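Local coordinates for glucose-6-phosphate isomerase (PDB 1ZZG), which probably catalyses the reversible isomerization of glucose 6-phosphate to fructose 6-phosphate, a step shared by glycolysis and gluconeogenesis, at residues A208-G212 and S370-V374. Sequence-based numbering, arbitrary orientation.
Sequences ALLMG and SPYAV
Gly212 and Tyr372 meet where helices 206-221 and 371-391 come close enough for their backbones to touch, CA to CA 4.2 Å; Ala208 and Gly212, small residues one turn apart, form the face that allows it. A side chain on Gly212 would run into Tyr372 O; without one, Gly212 CA approaches that oxygen to 3.3 Å in a CA-H...O contact. Others run from Tyr372 CA to Ala208 O, also 3.3 Å, and from Leu209 CA to Pro371 O. With CG anti to the backbone N (chi1 -179°), the Tyr372 ring is carried alongside the Ala208-Gly212 turn: CD1 lies 3.7 Å from Gly212 CA, while Met211 CB sits at the ring edge, near its plane. Cutting Tyr372 back to an alanine would take away the ring and is likely to open a gap beside Gly212. Ala208 CB abuts Pro371 CB at 4.0 Å, and Leu209 sends CD1 to Pro371 O, its side chain also packing on Leu84 of helix 79-88. Ser370 N-caps helix 371-391, OG accepting from Ala373 N (3.3 Å). No conventional hydrogen bond crosses this interface, away from the predicted active-site residues, so close backbone fit, weak CA-H...O contacts and apolar packing join the two helices here.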
loop_
_atom_site.group_PDB
_atom_site.type_symbol
_atom_site.label_atom_id
_atom_site.label_comp_id
_atom_site.label_asym_id
_atom_site.label_seq_id
_atom_site.Cartn_x
_atom_site.Cartn_y
_atom_site.Cartn_z
ATOM N N ALA A 208 6.122 25.544 6.633
ATOM C CA ALA A 208 7.176 24.973 5.806
ATOM C C ALA A 208 6.579 24.163 4.668
ATOM O O ALA A 208 7.095 24.169 3.558
ATOM C CB ALA A 208 8.100 24.096 6.657
ATOM N N LEU A 209 5.484 23.466 4.944
ATOM C CA LEU A 209 4.835 22.676 3.915
ATOM C C LEU A 209 4.390 23.580 2.761
ATOM O O LEU A 209 4.676 23.294 1.600
ATOM C CB LEU A 209 3.627 21.942 4.502
ATOM C CG LEU A 209 2.872 20.974 3.589
ATOM C CD1 LEU A 209 3.709 19.716 3.336
ATOM C CD2 LEU A 209 1.550 20.612 4.257
ATOM N N LEU A 210 3.705 24.676 3.086
ATOM C CA LEU A 210 3.215 25.594 2.055
ATOM C C LEU A 210 4.352 26.348 1.357
ATOM O O LEU A 210 4.261 26.657 0.166
ATOM C CB LEU A 210 2.193 26.579 2.650
ATOM C CG LEU A 210 0.958 25.943 3.320
ATOM C CD1 LEU A 210 -0.001 27.033 3.775
ATOM C CD2 LEU A 210 0.254 24.995 2.350
ATOM N N MET A 211 5.421 26.633 2.094
ATOM C CA MET A 211 6.577 27.316 1.516
ATOM C C MET A 211 7.184 26.430 0.430
ATOM O O MET A 211 7.540 26.900 -0.644
ATOM C CB MET A 211 7.635 27.573 2.582
ATOM C CG MET A 211 7.236 28.577 3.645
ATOM S SD MET A 211 8.519 28.660 4.907
ATOM C CE MET A 211 10.008 28.782 3.837
ATOM N N GLY A 212 7.313 25.141 0.726
ATOM C CA GLY A 212 7.864 24.215 -0.249
ATOM C C GLY A 212 6.974 24.134 -1.473
ATOM O O GLY A 212 7.468 24.064 -2.601
ATOM N N SER A 370 11.315 16.337 4.695
ATOM C CA SER A 370 10.836 17.434 5.530
ATOM C C SER A 370 9.578 18.049 4.921
ATOM O O SER A 370 9.299 17.866 3.734
ATOM C CB SER A 370 11.914 18.513 5.639
ATOM O OG SER A 370 12.260 19.022 4.358
ATOM N N PRO A 371 8.793 18.780 5.733
ATOM C CA PRO A 371 7.575 19.405 5.214
ATOM C C PRO A 371 7.892 20.238 3.963
ATOM O O PRO A 371 7.184 20.171 2.957
ATOM C CB PRO A 371 7.112 20.270 6.386
ATOM C CG PRO A 371 7.568 19.473 7.588
ATOM C CD PRO A 371 8.960 19.056 7.171
ATOM N N TYR A 372 8.974 21.006 4.037
ATOM C CA TYR A 372 9.411 21.863 2.932
ATOM C C TYR A 372 9.658 21.047 1.662
ATOM O O TYR A 372 9.070 21.318 0.609
ATOM C CB TYR A 372 10.685 22.609 3.339
ATOM C CG TYR A 372 11.241 23.568 2.300
ATOM C CD1 TYR A 372 10.691 24.838 2.119
ATOM C CD2 TYR A 372 12.337 23.209 1.513
ATOM C CE1 TYR A 372 11.225 25.730 1.184
ATOM C CE2 TYR A 372 12.875 24.090 0.573
ATOM C CZ TYR A 372 12.317 25.345 0.416
ATOM O OH TYR A 372 12.859 26.214 -0.507
ATOM N N ALA A 373 10.513 20.032 1.768
ATOM C CA ALA A 373 10.840 19.184 0.625
ATOM C C ALA A 373 9.653 18.366 0.098
ATOM O O ALA A 373 9.490 18.206 -1.110
ATOM C CB ALA A 373 12.000 18.239 0.990
ATOM N N VAL A 374 8.833 17.844 1.001
ATOM C CA VAL A 374 7.688 17.037 0.592
ATOM C C VAL A 374 6.573 17.918 0.019
ATOM O O VAL A 374 5.901 17.527 -0.934
ATOM C CB VAL A 374 7.172 16.177 1.773
ATOM C CG1 VAL A 374 5.897 15.435 1.377
ATOM C CG2 VAL A 374 8.268 15.172 2.185
#